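Local coordinates for protein deoxyribodipyrimidine photo-lyase (Oryza sativa Japonica Group, PDB 3UMV) that repairs UV-damaged DNA by using light and its bound FAD to split cyclobutane pyrimidine dimers back into separate pyrimidines, at residues R27-G32 against V161-V166; N53-H58 against T132-F137; D375-A380 against M461-C466; Y398-I403 against M438-G443. All blocks are in the same frame, centred on the assembly; numbering follows the deposited sequence.

Interaction 1: residues R27-G32 against V161-V166; sequences RVIHPG and VAVHQV
A classic beta bulge marks the antiparallel pairing of strand 26-28, at one edge of the sheet in the photolyase alpha/beta domain, with strand 162-166. At V161 the carbonyl O receives H30 ND1 at 3.3 Å; it lies in the imidazole plane, although the donor stands above the carbonyl plane. A162 rests its CB against P31 O. V163 faces both I29 and H30: its O takes I29 N at 2.9 Å and H30 N at 3.1 Å, while V163 N bonds back to H30 O. On the sheet face opposite V163 and H30, H164 and V28 lie side by side, with V28 CG2 over a face of the H164 imidazole, 4.0 Å from its centroid, in a CH-pi contact; a water links H164 NE2 to P31 O. Q165 and R27 exchange two almost straight backbone bonds, and their side chains run alongside each other. A bend at chi3 (83°) brings R27 side-on to the amide, so that R27 NE at 3.0 Å and R27 NH2 at 2.7 Å grip Q165 OE1. An alanine at R27 would probably cost Q165 OE1 this double grip, leaving the amide held through NE2 by D136 O. I29 CG1 lies over one guanidinium face.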
# COMPACT_ATOMS: atom_id res chain seq x y z
N ARG A 27 9.17 5.65 17.15
CA ARG A 27 10.47 5.02 17.31
C ARG A 27 11.52 6.12 17.18
O ARG A 27 11.65 6.74 16.13
CB ARG A 27 10.66 3.93 16.25
CG ARG A 27 12.06 3.34 16.20
CD ARG A 27 12.13 2.11 15.29
NE ARG A 27 12.29 2.47 13.88
CZ ARG A 27 13.46 2.53 13.26
NH1 ARG A 27 14.58 2.25 13.92
NH2 ARG A 27 13.52 2.86 11.97
N VAL A 28 12.23 6.38 18.27
CA VAL A 28 13.30 7.37 18.25
C VAL A 28 14.56 6.72 17.70
O VAL A 28 15.18 5.90 18.35
CB VAL A 28 13.55 7.94 19.65
CG1 VAL A 28 14.74 8.89 19.63
CG2 VAL A 28 12.30 8.65 20.17
N ILE A 29 14.90 7.08 16.46
CA ILE A 29 16.05 6.48 15.77
C ILE A 29 17.33 7.11 16.26
O ILE A 29 18.34 6.45 16.44
CB ILE A 29 15.94 6.69 14.24
CG1 ILE A 29 14.73 5.94 13.70
CG2 ILE A 29 17.22 6.21 13.55
CD1 ILE A 29 14.57 6.04 12.20
N HIS A 30 17.29 8.42 16.45
CA HIS A 30 18.41 9.14 17.02
C HIS A 30 17.90 10.28 17.89
O HIS A 30 17.12 11.11 17.44
CB HIS A 30 19.33 9.67 15.91
CG HIS A 30 20.59 10.28 16.43
ND1 HIS A 30 20.88 11.62 16.30
CD2 HIS A 30 21.63 9.73 17.10
CE1 HIS A 30 22.06 11.86 16.85
NE2 HIS A 30 22.53 10.74 17.35
N PRO A 31 18.34 10.31 19.16
CA PRO A 31 17.84 11.30 20.12
C PRO A 31 18.16 12.75 19.74
O PRO A 31 17.38 13.64 20.07
CB PRO A 31 18.56 10.92 21.41
CG PRO A 31 18.86 9.46 21.26
CD PRO A 31 19.16 9.28 19.80
N GLY A 32 19.28 12.98 19.06
CA GLY A 32 19.68 14.33 18.72
C GLY A 32 20.12 15.09 19.96
O GLY A 32 20.41 14.49 20.99
N VAL A 161 20.75 16.73 15.23
CA VAL A 161 19.38 16.60 14.73
C VAL A 161 18.77 15.29 15.17
O VAL A 161 19.35 14.22 14.98
CB VAL A 161 19.29 16.65 13.20
CG1 VAL A 161 17.84 16.32 12.77
CG2 VAL A 161 19.73 18.01 12.67
N ALA A 162 17.57 15.38 15.74
CA ALA A 162 16.86 14.20 16.19
C ALA A 162 16.11 13.59 15.01
O ALA A 162 15.64 14.30 14.13
CB ALA A 162 15.88 14.57 17.30
N VAL A 163 16.04 12.26 14.97
CA VAL A 163 15.25 11.59 13.94
C VAL A 163 14.26 10.63 14.59
O VAL A 163 14.66 9.73 15.34
CB VAL A 163 16.12 10.83 12.92
CG1 VAL A 163 15.24 10.27 11.81
CG2 VAL A 163 17.22 11.72 12.34
N HIS A 164 12.97 10.82 14.31
CA HIS A 164 11.93 9.94 14.85
C HIS A 164 11.20 9.31 13.68
O HIS A 164 11.01 9.96 12.65
CB HIS A 164 10.89 10.72 15.67
CG HIS A 164 11.43 11.37 16.91
ND1 HIS A 164 10.61 12.00 17.82
CD2 HIS A 164 12.69 11.48 17.39
CE1 HIS A 164 11.34 12.48 18.81
NE2 HIS A 164 12.61 12.19 18.57
N GLN A 165 10.79 8.06 13.85
CA GLN A 165 9.90 7.42 12.87
C GLN A 165 8.58 7.06 13.54
O GLN A 165 8.54 6.53 14.64
CB GLN A 165 10.53 6.16 12.31
CG GLN A 165 9.63 5.42 11.33
CD GLN A 165 10.34 4.25 10.71
OE1 GLN A 165 10.94 3.43 11.40
NE2 GLN A 165 10.30 4.17 9.39
N VAL A 166 7.48 7.34 12.85
CA VAL A 166 6.17 7.09 13.40
C VAL A 166 5.44 6.14 12.46
O VAL A 166 5.44 6.36 11.25
CB VAL A 166 5.37 8.41 13.53
CG1 VAL A 166 3.94 8.13 14.03
CG2 VAL A 166 6.08 9.37 14.49
O HOH W 1 14.65 12.98 20.48

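Interaction 2: residues N53-H58 against T132-F137; sequences NWALLH and TLVADF
The alpha/beta domain of the photolyase packs helices against a largely parallel sheet, and here the first turn of helix 54-66, which connects strands 40-44 and 70-75, lies over strand 132-135. The two short segments run nearly antiparallel, at 166°, with their axes 8.4 Å apart. A55, the smallest side chain on the helix side of the contact, points its CB toward segment 132-137 and meets D136 CB at 4.0 Å, while the carbonyl O of A55 touches V134 CG1 at 3.7 Å. One turn on, H58 holds CG anti to the backbone N (chi1 -175°), which swings the imidazole across V134 so that V134 CG1 lies at the edge of the ring; the same imidazole also meets H164 of strand 162-166. The helix start is fixed by N53 as N-cap: N53 OD1 accepts L56 N at 3.1 Å, the donor coming from well above the amide plane, and more weakly A55 N, while ND2 bonds to R49 O and Y42 OH. No hydrogen bond joins helix to strand, so the contact is one of buried van der Waals packing. D136 adopts the crowded chi1 of 53°, and its carboxylate is bonded to Y42 OH and to the backbone N-H groups of L45, R46 and D47; ringed by donors in this way, the buried acid is likely to stay ionised.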
# COMPACT_ATOMS: atom_id res chain seq x y z
N ASN A 53 -3.18 11.58 10.42
CA ASN A 53 -1.81 11.19 10.12
C ASN A 53 -0.95 11.30 11.38
O ASN A 53 -0.56 12.39 11.77
CB ASN A 53 -1.27 12.06 8.98
CG ASN A 53 0.13 11.67 8.56
OD1 ASN A 53 0.92 11.19 9.37
ND2 ASN A 53 0.45 11.87 7.29
N TRP A 54 -0.65 10.17 12.02
CA TRP A 54 0.08 10.22 13.29
C TRP A 54 1.48 10.81 13.17
O TRP A 54 1.98 11.37 14.13
CB TRP A 54 0.17 8.85 13.97
CG TRP A 54 -1.14 8.34 14.51
CD1 TRP A 54 -1.79 7.19 14.14
CD2 TRP A 54 -1.96 8.95 15.51
NE1 TRP A 54 -2.96 7.05 14.84
CE2 TRP A 54 -3.10 8.13 15.68
CE3 TRP A 54 -1.86 10.12 16.26
CZ2 TRP A 54 -4.12 8.43 16.60
CZ3 TRP A 54 -2.88 10.43 17.17
CH2 TRP A 54 -3.99 9.58 17.33
N ALA A 55 2.10 10.68 12.00
CA ALA A 55 3.45 11.18 11.84
C ALA A 55 3.42 12.70 11.82
O ALA A 55 4.21 13.35 12.49
CB ALA A 55 4.09 10.63 10.57
N LEU A 56 2.46 13.26 11.09
CA LEU A 56 2.28 14.71 11.05
C LEU A 56 1.89 15.26 12.44
O LEU A 56 2.43 16.27 12.89
CB LEU A 56 1.24 15.09 10.00
CG LEU A 56 0.91 16.58 9.94
CD1 LEU A 56 2.17 17.38 9.64
CD2 LEU A 56 -0.18 16.86 8.90
N LEU A 57 0.95 14.59 13.11
CA LEU A 57 0.52 14.97 14.46
C LEU A 57 1.70 14.99 15.43
O LEU A 57 1.84 15.91 16.23
CB LEU A 57 -0.57 14.01 14.97
CG LEU A 57 -1.96 14.22 14.38
CD1 LEU A 57 -2.86 13.02 14.66
CD2 LEU A 57 -2.57 15.49 14.94
N HIS A 58 2.55 13.97 15.34
CA HIS A 58 3.74 13.91 16.18
C HIS A 58 4.67 15.09 15.90
O HIS A 58 5.15 15.74 16.83
CB HIS A 58 4.48 12.59 15.98
CG HIS A 58 5.65 12.42 16.90
ND1 HIS A 58 6.94 12.25 16.44
CD2 HIS A 58 5.72 12.43 18.25
CE1 HIS A 58 7.76 12.14 17.48
NE2 HIS A 58 7.04 12.25 18.58
N THR A 132 14.37 18.51 14.59
CA THR A 132 13.91 17.14 14.45
C THR A 132 13.40 16.82 13.05
O THR A 132 12.70 17.62 12.44
CB THR A 132 12.79 16.82 15.47
OG1 THR A 132 13.22 17.20 16.78
CG2 THR A 132 12.46 15.33 15.46
N LEU A 133 13.77 15.64 12.55
CA LEU A 133 13.18 15.08 11.35
C LEU A 133 12.25 13.94 11.77
O LEU A 133 12.66 13.05 12.51
CB LEU A 133 14.27 14.53 10.42
CG LEU A 133 13.81 13.72 9.20
CD1 LEU A 133 13.13 14.60 8.19
CD2 LEU A 133 15.00 13.00 8.57
N VAL A 134 11.00 13.97 11.31
CA VAL A 134 10.07 12.89 11.58
C VAL A 134 9.77 12.15 10.28
O VAL A 134 9.40 12.77 9.30
CB VAL A 134 8.74 13.41 12.16
CG1 VAL A 134 7.78 12.23 12.41
CG2 VAL A 134 9.01 14.22 13.43
N ALA A 135 9.94 10.84 10.27
CA ALA A 135 9.57 10.07 9.08
C ALA A 135 8.38 9.16 9.37
O ALA A 135 8.16 8.81 10.53
CB ALA A 135 10.75 9.26 8.56
N ASP A 136 7.63 8.80 8.34
CA ASP A 136 6.61 7.76 8.48
C ASP A 136 7.23 6.38 8.18
O ASP A 136 8.45 6.26 8.00
CB ASP A 136 5.30 8.06 7.69
CG ASP A 136 5.54 8.38 6.19
OD1 ASP A 136 4.82 9.25 5.64
OD2 ASP A 136 6.41 7.74 5.56
N PHE A 137 6.40 5.34 8.18
CA PHE A 137 6.91 3.97 8.13
C PHE A 137 6.43 3.14 6.97
O PHE A 137 5.23 3.08 6.68
CB PHE A 137 6.56 3.20 9.41
CG PHE A 137 6.81 1.72 9.28
CD1 PHE A 137 5.76 0.86 8.97
CD2 PHE A 137 8.09 1.20 9.40
CE1 PHE A 137 5.99 -0.52 8.82
CE2 PHE A 137 8.33 -0.16 9.24
CZ PHE A 137 7.27 -1.02 8.94

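Interaction 3: residues D375-A380 against M461-C466; sequences DPLWNA and MNYAGC
Y463, in the first turn of helix 463-469, reaches from its own helix to the start of helix 376-388. From CB the chain places CG anti to the backbone N (chi1 -169°), which directs the ring at the neighbouring helix. CD2 then meets D375 OD2 at 3.5 Å, the oxygen lying at the ring edge and in its plane. Next along, CE2 packs on L377 CB, also at 3.5 Å, and at the tip the OH lies 4.0 Å from P376 CG. Deeper in, L377 CD2 touches C466 CB at 3.7 Å. The same D375 OD2 caps its helix, accepting W378 N at 3.0 Å from above the carboxylate plane and, weakly, L377 N; OD1 bonds to Y398 OH. An alanine at D375 would probably loosen the helix start and deprive both Y398 OH and the Y463 edge of their carboxylate partner. N462 caps the other helix through OD1 to G465 N, so two N-capped helix starts meet here. W378, whose backbone N is held by that first cap, meets W399 with nearly parallel rings and W406 edge to face, consistent with the tryptophan chain that is predicted to pass electrons to the flavin in this photolyase.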
# COMPACT_ATOMS: atom_id res chain seq x y z
N ASP A 375 -6.90 -20.29 -21.23
CA ASP A 375 -7.89 -20.12 -20.15
C ASP A 375 -8.57 -18.75 -20.23
O ASP A 375 -7.96 -17.73 -19.89
CB ASP A 375 -7.18 -20.30 -18.81
CG ASP A 375 -8.12 -20.17 -17.60
OD1 ASP A 375 -7.74 -20.62 -16.49
OD2 ASP A 375 -9.24 -19.64 -17.74
N PRO A 376 -9.85 -18.70 -20.67
CA PRO A 376 -10.47 -17.39 -20.86
C PRO A 376 -10.77 -16.67 -19.55
O PRO A 376 -10.83 -15.45 -19.54
CB PRO A 376 -11.78 -17.72 -21.59
CG PRO A 376 -12.07 -19.12 -21.20
CD PRO A 376 -10.74 -19.80 -21.08
N LEU A 377 -10.96 -17.43 -18.47
CA LEU A 377 -11.15 -16.85 -17.15
C LEU A 377 -9.85 -16.16 -16.69
O LEU A 377 -9.88 -15.03 -16.21
CB LEU A 377 -11.59 -17.91 -16.15
CG LEU A 377 -11.76 -17.40 -14.72
CD1 LEU A 377 -12.72 -16.20 -14.65
CD2 LEU A 377 -12.22 -18.52 -13.81
N TRP A 378 -8.71 -16.82 -16.89
CA TRP A 378 -7.43 -16.23 -16.53
C TRP A 378 -7.16 -15.00 -17.39
O TRP A 378 -6.79 -13.94 -16.89
CB TRP A 378 -6.29 -17.24 -16.66
CG TRP A 378 -5.05 -16.68 -16.03
CD1 TRP A 378 -4.66 -16.85 -14.72
CD2 TRP A 378 -4.09 -15.79 -16.62
NE1 TRP A 378 -3.51 -16.15 -14.48
CE2 TRP A 378 -3.12 -15.50 -15.63
CE3 TRP A 378 -3.93 -15.24 -17.91
CZ2 TRP A 378 -2.03 -14.65 -15.86
CZ3 TRP A 378 -2.84 -14.41 -18.15
CH2 TRP A 378 -1.90 -14.13 -17.13
N ASN A 379 -7.36 -15.14 -18.70
CA ASN A 379 -7.19 -14.01 -19.58
C ASN A 379 -7.99 -12.80 -19.14
O ASN A 379 -7.49 -11.68 -19.19
CB ASN A 379 -7.58 -14.37 -21.03
CG ASN A 379 -6.65 -15.37 -21.67
OD1 ASN A 379 -7.00 -15.97 -22.69
ND2 ASN A 379 -5.46 -15.56 -21.11
N ALA A 380 -9.24 -13.03 -18.71
CA ALA A 380 -10.11 -11.95 -18.25
C ALA A 380 -9.53 -11.25 -17.02
O ALA A 380 -9.55 -10.04 -16.93
CB ALA A 380 -11.55 -12.49 -17.95
N MET A 461 -6.45 -24.00 -7.03
CA MET A 461 -7.74 -23.47 -7.45
C MET A 461 -7.86 -23.77 -8.94
O MET A 461 -6.86 -23.80 -9.65
CB MET A 461 -7.82 -21.96 -7.22
CG MET A 461 -7.84 -21.50 -5.75
SD MET A 461 -7.70 -19.69 -5.62
CE MET A 461 -9.37 -19.17 -6.03
N ASN A 462 -9.08 -24.00 -9.42
CA ASN A 462 -9.24 -24.25 -10.85
C ASN A 462 -10.50 -23.64 -11.43
O ASN A 462 -11.34 -23.11 -10.69
CB ASN A 462 -9.11 -25.75 -11.21
CG ASN A 462 -10.16 -26.62 -10.54
OD1 ASN A 462 -11.10 -26.13 -9.91
ND2 ASN A 462 -10.02 -27.94 -10.70
N TYR A 463 -10.58 -23.68 -12.76
CA TYR A 463 -11.68 -23.10 -13.52
C TYR A 463 -12.99 -23.68 -13.02
O TYR A 463 -13.92 -22.94 -12.70
CB TYR A 463 -11.48 -23.42 -15.00
CG TYR A 463 -12.37 -22.68 -15.98
CD1 TYR A 463 -13.67 -23.10 -16.24
CD2 TYR A 463 -11.89 -21.58 -16.68
CE1 TYR A 463 -14.48 -22.43 -17.15
CE2 TYR A 463 -12.69 -20.90 -17.60
CZ TYR A 463 -13.98 -21.33 -17.82
OH TYR A 463 -14.78 -20.66 -18.73
N ALA A 464 -13.05 -25.01 -12.94
CA ALA A 464 -14.26 -25.68 -12.49
C ALA A 464 -14.70 -25.20 -11.11
O ALA A 464 -15.89 -25.08 -10.83
CB ALA A 464 -14.07 -27.20 -12.49
N GLY A 465 -13.73 -24.92 -10.25
CA GLY A 465 -14.02 -24.45 -8.90
C GLY A 465 -14.65 -23.08 -8.92
O GLY A 465 -15.52 -22.76 -8.11
N CYS A 466 -14.20 -22.25 -9.86
CA CYS A 466 -14.78 -20.92 -10.02
C CYS A 466 -16.19 -20.98 -10.57
O CYS A 466 -17.06 -20.24 -10.13
CB CYS A 466 -13.90 -20.05 -10.92
SG CYS A 466 -12.30 -19.65 -10.17

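Interaction 4: residues Y398-I403 against M438-G443; sequences YWAKKI and MWSICG. With FAD (flavin-adenine dinucleotide), chain I.
The W439 indole carries a water over the centre of one face and S440 OG at its edge, while K401 CE approaches W439 CZ3 obliquely at 3.6 Å. The W399 ring has I403 CD1 over one face and the FAD methyl C7M at its edge, so this predicted electron-transfer tryptophan stands edge-on to the flavin methyl. Both tryptophans belong to a helix pair of the FAD-binding helical domain, segments 398-403 and 438-442, which cross at -35° with axes 8.2 Å apart. A small residue on each helix suits this approach: A400 CB and S440 CB stand 3.4 Å apart, tighter than usual for carbons. These two also line the flavin pocket, A400 CB lying 3.7 Å from FAD C7M and S440 OG 3.8 Å from FAD C8M, while S440 OG bonds to G436 O one turn back. Beside S440, I441 lays CG1 on A400 O at 3.5 Å. K401 is largely extended and bends at its last torsion (chi4 -72°), carrying its ammonium group to carbonyl oxygens of two chain regions. K401 NZ donates to R459 O, to the water that also bonds to W439 O, and to a lone pair of S440 O, in the carbonyl plane, at 2.8 Å.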
# COMPACT_ATOMS: atom_id res chain seq x y z
N TYR A 398 -6.74 -16.67 -7.93
CA TYR A 398 -6.80 -17.56 -9.09
C TYR A 398 -5.67 -17.22 -10.08
O TYR A 398 -4.92 -18.09 -10.50
CB TYR A 398 -8.15 -17.41 -9.78
CG TYR A 398 -8.34 -18.30 -10.99
CD1 TYR A 398 -8.06 -17.85 -12.27
CD2 TYR A 398 -8.80 -19.60 -10.83
CE1 TYR A 398 -8.25 -18.68 -13.39
CE2 TYR A 398 -8.98 -20.43 -11.92
CZ TYR A 398 -8.70 -19.98 -13.19
OH TYR A 398 -8.89 -20.83 -14.25
N TRP A 399 -5.56 -15.94 -10.39
CA TRP A 399 -4.59 -15.42 -11.36
C TRP A 399 -3.17 -15.81 -11.00
O TRP A 399 -2.42 -16.34 -11.84
CB TRP A 399 -4.74 -13.90 -11.40
CG TRP A 399 -3.70 -13.16 -12.16
CD1 TRP A 399 -3.68 -12.93 -13.51
CD2 TRP A 399 -2.58 -12.47 -11.62
NE1 TRP A 399 -2.58 -12.16 -13.84
CE2 TRP A 399 -1.89 -11.88 -12.69
CE3 TRP A 399 -2.07 -12.31 -10.32
CZ2 TRP A 399 -0.72 -11.14 -12.51
CZ3 TRP A 399 -0.92 -11.59 -10.15
CH2 TRP A 399 -0.26 -11.00 -11.23
N ALA A 400 -2.77 -15.60 -9.76
CA ALA A 400 -1.40 -15.90 -9.38
C ALA A 400 -1.14 -17.41 -9.30
O ALA A 400 -0.04 -17.87 -9.61
CB ALA A 400 -1.04 -15.21 -8.05
N LYS A 401 -2.14 -18.17 -8.87
CA LYS A 401 -1.99 -19.62 -8.82
C LYS A 401 -1.83 -20.26 -10.20
O LYS A 401 -1.09 -21.25 -10.35
CB LYS A 401 -3.14 -20.25 -8.05
CG LYS A 401 -3.05 -19.96 -6.57
CD LYS A 401 -4.07 -20.74 -5.77
CE LYS A 401 -3.94 -20.40 -4.27
NZ LYS A 401 -2.72 -20.98 -3.68
N LYS A 402 -2.52 -19.73 -11.20
CA LYS A 402 -2.31 -20.23 -12.57
C LYS A 402 -0.89 -19.94 -13.06
O LYS A 402 -0.31 -20.71 -13.83
CB LYS A 402 -3.33 -19.66 -13.54
CG LYS A 402 -4.75 -20.12 -13.30
CD LYS A 402 -4.87 -21.62 -13.46
CE LYS A 402 -5.46 -22.24 -12.21
NZ LYS A 402 -5.91 -23.66 -12.42
N ILE A 403 -0.31 -18.82 -12.62
CA ILE A 403 1.05 -18.51 -13.03
C ILE A 403 2.01 -19.57 -12.50
O ILE A 403 2.90 -20.03 -13.22
CB ILE A 403 1.46 -17.10 -12.59
CG1 ILE A 403 0.54 -16.08 -13.24
CG2 ILE A 403 2.90 -16.81 -12.96
CD1 ILE A 403 0.81 -14.64 -12.81
N MET A 438 2.87 -14.08 -2.63
CA MET A 438 3.42 -15.13 -1.79
C MET A 438 2.34 -16.06 -1.22
O MET A 438 2.57 -17.25 -1.06
CB MET A 438 4.27 -14.54 -0.66
CG MET A 438 5.53 -13.87 -1.12
SD MET A 438 6.88 -15.02 -1.48
CE MET A 438 7.42 -15.42 0.20
N TRP A 439 1.18 -15.51 -0.89
CA TRP A 439 0.10 -16.38 -0.40
C TRP A 439 -0.28 -17.38 -1.49
O TRP A 439 -0.44 -18.57 -1.26
CB TRP A 439 -1.12 -15.54 -0.00
CG TRP A 439 -2.29 -16.35 0.51
CD1 TRP A 439 -2.58 -16.63 1.82
CD2 TRP A 439 -3.34 -16.94 -0.27
NE1 TRP A 439 -3.73 -17.38 1.90
CE2 TRP A 439 -4.22 -17.58 0.63
CE3 TRP A 439 -3.61 -17.01 -1.63
CZ2 TRP A 439 -5.35 -18.27 0.20
CZ3 TRP A 439 -4.75 -17.69 -2.06
CH2 TRP A 439 -5.59 -18.32 -1.14
N SER A 440 -0.39 -16.87 -2.71
CA SER A 440 -0.89 -17.65 -3.84
C SER A 440 0.09 -18.73 -4.27
O SER A 440 -0.29 -19.88 -4.50
CB SER A 440 -1.18 -16.72 -5.01
OG SER A 440 -2.16 -15.77 -4.63
N ILE A 441 1.35 -18.34 -4.37
CA ILE A 441 2.34 -19.15 -5.06
C ILE A 441 3.14 -20.00 -4.06
O ILE A 441 3.56 -21.10 -4.39
CB ILE A 441 3.23 -18.25 -5.96
CG1 ILE A 441 2.37 -17.70 -7.10
CG2 ILE A 441 4.46 -19.00 -6.51
CD1 ILE A 441 3.06 -16.70 -7.98
N CYS A 442 3.30 -19.50 -2.84
CA CYS A 442 4.18 -20.10 -1.83
C CYS A 442 3.44 -20.44 -0.53
O CYS A 442 4.07 -20.76 0.47
CB CYS A 442 5.36 -19.19 -1.50
SG CYS A 442 6.33 -18.81 -2.92
N GLY A 443 2.12 -20.35 -0.56
CA GLY A 443 1.28 -20.68 0.58
C GLY A 443 1.51 -19.85 1.84
O GLY A 443 1.20 -20.28 2.93
PA FAD I . -11.79 -4.90 -0.03
O1A FAD I . -12.32 -6.30 -0.09
O2A FAD I . -12.85 -3.83 0.05
O5B FAD I . -10.78 -4.80 1.21
C5B FAD I . -10.62 -3.61 1.95
C4B FAD I . -9.16 -3.44 2.36
O4B FAD I . -8.69 -4.55 3.12
C3B FAD I . -8.24 -3.39 1.15
O3B FAD I . -8.18 -2.10 0.60
C2B FAD I . -6.93 -3.78 1.77
O2B FAD I . -6.40 -2.69 2.50
C1B FAD I . -7.35 -4.83 2.77
N9A FAD I . -7.24 -6.18 2.20
C8A FAD I . -8.22 -6.91 1.57
N7A FAD I . -7.69 -8.10 1.21
C5A FAD I . -6.38 -8.13 1.59
C6A FAD I . -5.35 -9.07 1.49
N6A FAD I . -5.56 -10.30 1.01
N1A FAD I . -4.10 -8.79 2.00
C2A FAD I . -3.87 -7.57 2.60
N3A FAD I . -4.88 -6.64 2.70
C4A FAD I . -6.11 -6.93 2.21
N1 FAD I . -3.48 -5.62 -2.15
C2 FAD I . -2.93 -4.38 -2.32
O2 FAD I . -3.31 -3.48 -1.56
N3 FAD I . -1.97 -4.16 -3.29
C4 FAD I . -1.56 -5.18 -4.12
O4 FAD I . -0.70 -4.98 -4.99
C4X FAD I . -2.11 -6.45 -3.94
N5 FAD I . -1.75 -7.51 -4.74
C5X FAD I . -2.30 -8.76 -4.52
C6 FAD I . -1.90 -9.84 -5.32
C7 FAD I . -2.45 -11.11 -5.12
C7M FAD I . -2.00 -12.25 -5.98
C8 FAD I . -3.41 -11.28 -4.11
C8M FAD I . -4.04 -12.61 -3.84
C9 FAD I . -3.80 -10.20 -3.34
C9A FAD I . -3.25 -8.95 -3.54
N10 FAD I . -3.65 -7.88 -2.76
C10 FAD I . -3.07 -6.65 -2.96
C1' FAD I . -4.69 -8.03 -1.67
C2' FAD I . -6.16 -7.77 -2.14
O2' FAD I . -6.52 -8.46 -3.34
C3' FAD I . -6.50 -6.28 -2.34
O3' FAD I . -6.11 -5.56 -1.20
C4' FAD I . -7.99 -6.03 -2.59
O4' FAD I . -8.41 -6.74 -3.74
C5' FAD I . -8.19 -4.52 -2.75
O5' FAD I . -9.46 -4.15 -3.24
P FAD I . -10.49 -3.41 -2.26
O1P FAD I . -9.83 -2.24 -1.57
O2P FAD I . -11.72 -3.02 -3.04
O3P FAD I . -10.79 -4.67 -1.29
O HOH W 2 -2.36 -20.60 -0.91

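Overall arrangement
The four contacts form two pairs, on opposite sides of the chain's centre. Interactions 1 and 2, with centres about 10 Å apart, share the sheet of the alpha/beta domain: strands 162-166 and 132-135 are neighbours in it, and interaction 2 is nested within the loop that interaction 1 closes. Later in the chain, interaction 4 is likewise nested within interaction 3; their centres lie about 13 Å apart among the FAD-binding helices, where D375 and W378 reach helix 393-405. Between the pairs, centres are about 36 to 50 Å apart and nothing touches. The protein thus builds its sheet domain and its flavin and tryptophan region as separate, consecutive units of one chain.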